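Local coordinates for antigen MTB48, Mycobacterial protein (Mycobacterium smegmatis, PDB 4WJ1) that is exported by the ESX-1 type VII secretion system and probably takes part in DNA conjugation, at least in the recipient strain, at residues G67-A72 against S114-P119; R17-C22 against A73-A78; H176-A181 against R198-W203. One frame throughout, in Å; residues are numbered along the deposited sequence.

Interaction 1: residues G67-A72 against S114-P119; sequences GERIAA and SGIPGP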
# COMPACT_ATOMS: atom_id res chain seq x y z
N GLY A 67 -10.53 4.03 -9.24
CA GLY A 67 -11.46 2.98 -9.59
C GLY A 67 -12.82 3.62 -9.78
O GLY A 67 -13.53 3.32 -10.73
N GLU A 68 -13.15 4.53 -8.87
CA GLU A 68 -14.42 5.25 -8.94
C GLU A 68 -14.49 6.16 -10.16
O GLU A 68 -15.56 6.37 -10.70
CB GLU A 68 -14.63 6.06 -7.67
CG GLU A 68 -14.75 5.20 -6.43
CD GLU A 68 -14.52 5.99 -5.16
OE1 GLU A 68 -14.22 5.35 -4.12
OE2 GLU A 68 -14.63 7.24 -5.22
N ARG A 69 -13.34 6.69 -10.59
CA ARG A 69 -13.31 7.57 -11.74
C ARG A 69 -13.55 6.79 -13.03
O ARG A 69 -14.29 7.24 -13.90
CB ARG A 69 -11.99 8.34 -11.81
CG ARG A 69 -11.78 9.26 -10.62
CD ARG A 69 -10.56 10.14 -10.77
NE ARG A 69 -10.75 11.07 -11.87
CZ ARG A 69 -10.14 10.97 -13.05
NH1 ARG A 69 -9.28 9.99 -13.28
NH2 ARG A 69 -10.38 11.87 -13.99
N ILE A 70 -12.93 5.62 -13.13
CA ILE A 70 -13.16 4.75 -14.27
C ILE A 70 -14.63 4.36 -14.32
O ILE A 70 -15.24 4.37 -15.39
CB ILE A 70 -12.30 3.49 -14.22
CG1 ILE A 70 -10.82 3.87 -14.32
CG2 ILE A 70 -12.69 2.51 -15.33
CD1 ILE A 70 -9.91 2.68 -14.51
N ALA A 71 -15.22 4.06 -13.17
CA ALA A 71 -16.64 3.72 -13.11
C ALA A 71 -17.47 4.86 -13.65
O ALA A 71 -18.41 4.66 -14.41
CB ALA A 71 -17.08 3.40 -11.69
N ALA A 72 -17.13 6.07 -13.24
CA ALA A 72 -17.91 7.23 -13.61
C ALA A 72 -17.76 7.51 -15.10
O ALA A 72 -18.72 7.89 -15.77
CB ALA A 72 -17.48 8.44 -12.79
N SER A 114 -17.21 15.90 -17.28
CA SER A 114 -17.03 17.12 -16.50
C SER A 114 -17.45 17.01 -15.03
O SER A 114 -16.97 17.80 -14.21
CB SER A 114 -17.79 18.27 -17.15
OG SER A 114 -19.18 18.04 -17.11
N GLY A 115 -18.32 16.06 -14.69
CA GLY A 115 -18.75 15.91 -13.31
C GLY A 115 -18.04 14.83 -12.53
O GLY A 115 -18.31 14.61 -11.35
N ILE A 116 -17.11 14.14 -13.18
CA ILE A 116 -16.33 13.08 -12.57
C ILE A 116 -15.28 13.64 -11.61
O ILE A 116 -14.54 14.55 -11.98
CB ILE A 116 -15.65 12.23 -13.66
CG1 ILE A 116 -16.71 11.51 -14.47
CG2 ILE A 116 -14.69 11.25 -13.08
CD1 ILE A 116 -16.15 10.69 -15.58
N PRO A 117 -15.22 13.11 -10.38
CA PRO A 117 -14.27 13.55 -9.35
C PRO A 117 -12.83 13.50 -9.84
O PRO A 117 -12.50 12.69 -10.70
CB PRO A 117 -14.48 12.54 -8.22
CG PRO A 117 -15.83 12.00 -8.44
CD PRO A 117 -16.07 12.01 -9.91
N GLY A 118 -11.98 14.35 -9.28
CA GLY A 118 -10.60 14.39 -9.73
C GLY A 118 -9.77 13.38 -8.97
O GLY A 118 -10.25 12.78 -8.00
N PRO A 119 -8.52 13.19 -9.41
CA PRO A 119 -7.58 12.35 -8.66
C PRO A 119 -7.51 12.78 -7.20
O PRO A 119 -7.71 13.97 -6.91
CB PRO A 119 -6.25 12.59 -9.37
CG PRO A 119 -6.65 12.97 -10.79
CD PRO A 119 -7.92 13.75 -10.63
O HOH W 1 -12.06 14.14 -13.35

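Interaction 2: residues R17-C22 against A73-A78; sequences RKAHEC and AIRAAA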
# COMPACT_ATOMS: atom_id res chain seq x y z
N ARG A 17 -22.42 -3.35 -15.30
CA ARG A 17 -21.68 -4.41 -14.61
C ARG A 17 -20.22 -4.01 -14.45
O ARG A 17 -19.65 -4.19 -13.39
CB ARG A 17 -21.78 -5.75 -15.36
CG ARG A 17 -23.01 -6.60 -15.00
CD ARG A 17 -23.54 -7.45 -16.19
NE ARG A 17 -22.50 -7.88 -17.12
CZ ARG A 17 -22.72 -8.36 -18.35
NH1 ARG A 17 -23.96 -8.48 -18.81
NH2 ARG A 17 -21.71 -8.73 -19.12
N LYS A 18 -19.64 -3.42 -15.49
CA LYS A 18 -18.23 -3.04 -15.43
C LYS A 18 -17.97 -1.85 -14.53
O LYS A 18 -16.96 -1.81 -13.83
CB LYS A 18 -17.69 -2.73 -16.81
CG LYS A 18 -16.19 -2.62 -16.82
CD LYS A 18 -15.56 -4.00 -16.79
CE LYS A 18 -14.37 -4.05 -15.87
NZ LYS A 18 -14.73 -4.62 -14.59
N ALA A 19 -18.86 -0.86 -14.57
CA ALA A 19 -18.70 0.29 -13.70
C ALA A 19 -18.83 -0.21 -12.27
O ALA A 19 -18.12 0.23 -11.36
CB ALA A 19 -19.72 1.36 -14.02
N HIS A 20 -19.73 -1.15 -12.09
CA HIS A 20 -19.99 -1.72 -10.78
C HIS A 20 -18.76 -2.47 -10.28
O HIS A 20 -18.34 -2.25 -9.14
CB HIS A 20 -21.22 -2.64 -10.82
CG HIS A 20 -21.49 -3.34 -9.54
ND1 HIS A 20 -22.01 -2.70 -8.44
CD2 HIS A 20 -21.33 -4.64 -9.18
CE1 HIS A 20 -22.15 -3.56 -7.45
NE2 HIS A 20 -21.75 -4.75 -7.88
N GLU A 21 -18.14 -3.30 -11.12
CA GLU A 21 -16.93 -4.01 -10.72
C GLU A 21 -15.83 -3.04 -10.33
O GLU A 21 -15.09 -3.29 -9.38
CB GLU A 21 -16.39 -4.92 -11.82
CG GLU A 21 -17.25 -6.10 -12.18
CD GLU A 21 -16.69 -6.87 -13.37
OE1 GLU A 21 -16.87 -6.40 -14.52
OE2 GLU A 21 -16.06 -7.93 -13.17
N CYS A 22 -15.72 -1.94 -11.07
CA CYS A 22 -14.73 -0.91 -10.78
C CYS A 22 -14.91 -0.27 -9.42
O CYS A 22 -13.98 0.34 -8.90
CB CYS A 22 -14.78 0.18 -11.84
SG CYS A 22 -14.10 -0.35 -13.39
N ALA A 73 -16.55 7.29 -15.61
CA ALA A 73 -16.27 7.49 -17.03
C ALA A 73 -17.08 6.50 -17.84
O ALA A 73 -17.66 6.86 -18.87
CB ALA A 73 -14.79 7.33 -17.29
N ILE A 74 -17.14 5.26 -17.37
CA ILE A 74 -17.92 4.23 -18.02
C ILE A 74 -19.39 4.62 -18.03
O ILE A 74 -20.06 4.52 -19.05
CB ILE A 74 -17.72 2.87 -17.34
CG1 ILE A 74 -16.37 2.28 -17.75
CG2 ILE A 74 -18.80 1.90 -17.71
CD1 ILE A 74 -15.91 1.12 -16.85
N ARG A 75 -19.88 5.11 -16.89
CA ARG A 75 -21.28 5.54 -16.84
C ARG A 75 -21.55 6.76 -17.71
O ARG A 75 -22.67 6.93 -18.19
CB ARG A 75 -21.69 5.82 -15.40
CG ARG A 75 -21.61 4.58 -14.54
CD ARG A 75 -22.53 4.66 -13.37
NE ARG A 75 -22.58 3.36 -12.73
CZ ARG A 75 -21.85 3.01 -11.68
NH1 ARG A 75 -21.02 3.89 -11.12
NH2 ARG A 75 -21.96 1.79 -11.18
N ALA A 76 -20.54 7.60 -17.91
CA ALA A 76 -20.74 8.78 -18.75
C ALA A 76 -20.86 8.31 -20.20
O ALA A 76 -21.72 8.77 -20.95
CB ALA A 76 -19.61 9.76 -18.57
N ALA A 77 -20.01 7.37 -20.58
CA ALA A 77 -20.10 6.72 -21.87
C ALA A 77 -21.48 6.12 -22.08
O ALA A 77 -22.15 6.39 -23.07
CB ALA A 77 -19.03 5.65 -22.01
N ALA A 78 -21.91 5.30 -21.12
CA ALA A 78 -23.20 4.63 -21.21
C ALA A 78 -24.32 5.64 -21.38
O ALA A 78 -25.28 5.40 -22.12
CB ALA A 78 -23.45 3.75 -19.96

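Interaction 3: residues H176-A181 against R198-W203; sequences HFANPA and RLSTWW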
# COMPACT_ATOMS: atom_id res chain seq x y z
N HIS A 176 -10.41 -7.00 -10.53
CA HIS A 176 -11.73 -6.41 -10.78
C HIS A 176 -11.68 -5.48 -11.98
O HIS A 176 -12.72 -5.14 -12.55
CB HIS A 176 -12.23 -5.62 -9.55
CG HIS A 176 -12.60 -6.49 -8.38
ND1 HIS A 176 -13.70 -7.32 -8.37
CD2 HIS A 176 -12.00 -6.66 -7.18
CE1 HIS A 176 -13.76 -7.96 -7.22
NE2 HIS A 176 -12.74 -7.59 -6.48
N PHE A 177 -10.48 -5.06 -12.36
CA PHE A 177 -10.30 -4.03 -13.36
C PHE A 177 -9.77 -4.61 -14.66
O PHE A 177 -9.92 -4.01 -15.71
CB PHE A 177 -9.35 -2.94 -12.85
CG PHE A 177 -9.81 -2.31 -11.59
CD1 PHE A 177 -10.66 -1.23 -11.62
CD2 PHE A 177 -9.44 -2.84 -10.35
CE1 PHE A 177 -11.12 -0.66 -10.43
CE2 PHE A 177 -9.89 -2.28 -9.17
CZ PHE A 177 -10.73 -1.18 -9.22
N ALA A 178 -9.16 -5.79 -14.58
CA ALA A 178 -8.37 -6.30 -15.69
C ALA A 178 -9.18 -6.61 -16.95
O ALA A 178 -8.67 -6.52 -18.05
CB ALA A 178 -7.62 -7.54 -15.26
N ASN A 179 -10.44 -7.00 -16.77
CA ASN A 179 -11.26 -7.47 -17.87
C ASN A 179 -12.08 -6.34 -18.47
O ASN A 179 -12.71 -5.59 -17.74
CB ASN A 179 -12.17 -8.60 -17.40
CG ASN A 179 -13.09 -8.17 -16.23
OD1 ASN A 179 -12.64 -7.58 -15.23
ND2 ASN A 179 -14.39 -8.46 -16.37
N PRO A 180 -12.07 -6.20 -19.80
CA PRO A 180 -12.92 -5.22 -20.46
C PRO A 180 -14.40 -5.56 -20.35
O PRO A 180 -14.72 -6.73 -20.37
CB PRO A 180 -12.47 -5.29 -21.93
CG PRO A 180 -11.11 -5.88 -21.89
CD PRO A 180 -11.09 -6.81 -20.71
N ALA A 181 -15.27 -4.56 -20.30
CA ALA A 181 -16.71 -4.78 -20.34
C ALA A 181 -17.13 -5.63 -21.54
O ALA A 181 -16.54 -5.54 -22.62
CB ALA A 181 -17.45 -3.45 -20.37
N ARG A 198 -4.07 -0.39 -16.83
CA ARG A 198 -3.11 0.38 -16.05
C ARG A 198 -3.43 0.27 -14.58
O ARG A 198 -2.54 0.02 -13.77
CB ARG A 198 -3.10 1.84 -16.47
CG ARG A 198 -2.52 2.06 -17.85
CD ARG A 198 -2.18 3.51 -18.08
NE ARG A 198 -1.95 3.76 -19.50
CZ ARG A 198 -2.88 4.22 -20.32
NH1 ARG A 198 -4.09 4.49 -19.82
NH2 ARG A 198 -2.62 4.42 -21.61
N LEU A 199 -4.70 0.45 -14.24
CA LEU A 199 -5.12 0.49 -12.85
C LEU A 199 -5.00 -0.90 -12.23
O LEU A 199 -4.51 -1.06 -11.11
CB LEU A 199 -6.54 1.01 -12.72
CG LEU A 199 -7.04 1.05 -11.28
CD1 LEU A 199 -6.08 1.83 -10.40
CD2 LEU A 199 -8.46 1.64 -11.20
N SER A 200 -5.43 -1.89 -13.00
CA SER A 200 -5.29 -3.29 -12.62
C SER A 200 -3.83 -3.68 -12.38
O SER A 200 -3.50 -4.35 -11.41
CB SER A 200 -5.91 -4.18 -13.69
OG SER A 200 -5.31 -5.46 -13.68
N THR A 201 -2.95 -3.25 -13.27
CA THR A 201 -1.55 -3.58 -13.13
C THR A 201 -0.94 -2.87 -11.94
O THR A 201 -0.04 -3.38 -11.27
CB THR A 201 -0.80 -3.24 -14.42
OG1 THR A 201 -1.03 -4.30 -15.35
CG2 THR A 201 0.69 -3.11 -14.21
N TRP A 202 -1.45 -1.68 -11.66
CA TRP A 202 -0.91 -0.87 -10.59
C TRP A 202 -1.27 -1.49 -9.23
O TRP A 202 -0.47 -1.51 -8.31
CB TRP A 202 -1.43 0.55 -10.70
CG TRP A 202 -1.07 1.43 -9.57
CD1 TRP A 202 0.05 2.19 -9.44
CD2 TRP A 202 -1.86 1.69 -8.41
NE1 TRP A 202 0.03 2.89 -8.26
CE2 TRP A 202 -1.14 2.60 -7.60
CE3 TRP A 202 -3.10 1.23 -7.96
CZ2 TRP A 202 -1.63 3.07 -6.39
CZ3 TRP A 202 -3.58 1.69 -6.74
CH2 TRP A 202 -2.85 2.61 -5.97
N TRP A 203 -2.49 -1.99 -9.12
CA TRP A 203 -2.92 -2.66 -7.91
C TRP A 203 -2.00 -3.85 -7.62
O TRP A 203 -1.60 -4.05 -6.48
CB TRP A 203 -4.36 -3.11 -8.03
CG TRP A 203 -5.32 -2.04 -7.62
CD1 TRP A 203 -6.33 -1.53 -8.38
CD2 TRP A 203 -5.38 -1.36 -6.36
NE1 TRP A 203 -7.01 -0.57 -7.67
CE2 TRP A 203 -6.45 -0.44 -6.43
CE3 TRP A 203 -4.63 -1.44 -5.17
CZ2 TRP A 203 -6.79 0.39 -5.36
CZ3 TRP A 203 -4.97 -0.59 -4.12
CH2 TRP A 203 -6.04 0.30 -4.22

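Interaction 1: residues G67-A72 against S114-P119
Arg69 leaves helix 40-96 with CG anti to its own carbonyl carbon and then bends at chi3 (66°), which turns the guanidinium across the extended chain of 114-119. The group meets that chain edge-on at the carbonyl of Pro117. Its NE-H is directed at the oxygen, with Arg69 NE 2.7 Å from Pro117 O and an N-H...O angle of 149°. The acceptor lies in the guanidinium plane and the donor in the carbonyl plane, yet the two planes stand roughly at right angles; the C=O...N angle of 153° shows an approach from near the end of the carbonyl. A second link runs along the same edge: a water accepts from Arg69 NH2 at 2.9 Å and donates to Ile116 O, also at 2.9 Å. Because NH1 forms a salt bridge with Glu66 and a hydrogen bond to Ile286 O, all three guanidinium nitrogens have a partner, which fixes the rotation of the group. Over one face, toward the rim, lies the ring of Pro119, its CD 4.1 Å above the Arg69 guanidinium plane.

One helical turn further on, the contact becomes apolar. Ile116 points at the helix and presents the flank of its extended branch: Ile116 CG1 rests 3.6 Å from Ala72 CB, while Ile116 CD1 reaches past the methyl to 3.6 Å from Ala72 C. Its other branch stays looser, with Ile116 CG2 4.0 Å from Ala72 CB. Nearby, Arg65 NH1 holds Gly118 O.

The backbone angles of Ile116 to Pro119 are close to those of polyproline II. This is an extended, proline-rich loop that follows helix 40-96 and precedes helix 139-147, strapped along the surface of the former by arginines that reach its carbonyl oxygens.

Interaction 2: residues R17-C22 against A73-A78
Lys18 NZ is gripped by two oxygens: Glu21 OE1 of its own helix, 2.8 Å from Lys18 NZ in a salt bridge, and the backbone carbonyl of His176. The ammonium meets the glutamate from above the carboxylate plane, 80° out of it. To get there, the lysine chain starts with CG anti to the backbone N and then bends at chi2, chi3 and chi4, so that its tip swings away from helix 73-78 while its root remains in the contact. That root is what the partner helix touches, with Lys18 CG 3.8 Å from Ile74 CD1.

Ile74 is the apolar centre. Its two branches divide the work: CG2 lies 3.8 Å from Ala19 CB, whereas CD1, at the end of the longer branch, faces both Lys18 CG and the sulfur of Cys22, with Ile74 CD1 and Cys22 SG 4.2 Å apart. Gln196 and Cys192 of helix 187-230 also pack on Ile74.

Arg75 covers the outer side of Ala19. Its chain, extended from CG to NE, carries the guanidinium flat over the methyl, so that Ala19 CB stands 3.5 Å above the guanidinium plane of Arg75 and over its centre. Two carboxylates hold the plate in this position, Glu16 by a salt bridge to NE and Glu23 by another to NH2; together they probably offset the positive charge. His20 ND1 is 5.3 Å from Arg75 NH2, a proximity that would, if anything, disfavour a protonated imidazole.

With their axes 9.2 Å apart and 165° between their directions, segments 17-22 and 73-78, on helices 12-22 and 40-96, run antiparallel. This antiparallel pairing, with Ala19 against Ile74, is that of the helical hairpin of the PE domain, with the apolar side chains turned inward and the salt-bridged arginine at its margin.

Interaction 3: residues H176-A181 against R198-W203
The Phe177 ring has Leu199 CD2 over one face, 3.9 Å from its centroid and 27° off the ring normal, a CH-pi contact displaced toward the CD1-CE1 side. At CE2 the ring approaches the pyrrole part of Trp203 instead. Those planes are tilted by only 24°, but their centroids are 5.2 Å apart, so the rings are slid past each other with little overlap; Phe177 CE2 comes 3.7 Å from Trp203 NE1. On the opposite side of the Trp203 indole sits Trp202, whose CZ3 is 3.4 Å above the Trp203 plane and over its centre. His173 makes edge-to-face contacts with both Phe177 and Trp203.

Below the rings the backbones draw close, the CA atoms of Phe177 and Ser200 being 5.1 Å apart, consistent with the small side chain of Ser200 at this point. Its OG, anti to the backbone N, lies 3.5 Å from Ala178 CB and bonds weakly to Gly174 O.

The contact joins the end of helix 154-178 to helix 187-230 beside the turn that bears the Trp-Ala-Gly (WxG) motif. Cys22 of helix 12-22 packs on Phe177, while Ile70 and Phe60 of helix 40-96 pack on Leu199 and Trp203.

Interactions 1 and 2 use successive turns of helix 40-96, whereas interaction 3 joins two helices of the PPE region. Interaction 1 lies at the surface and depends on a backbone carbonyl and a bridging water; interactions 2 and 3 are buried and hold mainly through apolar and aromatic side chains, the salt bridges of interaction 2 lying around that packing. The three meet in one bundle. Cys22 O lies 3.4 Å from Phe177 CE1, a packing contact between the PE and PPE regions, and Ile70 CG2 lies 3.7 Å from Cys22 SG. Gly67, without a side chain, lets Leu199 CD2 approach its CA to 3.7 Å, joining 67-72 to interaction 3.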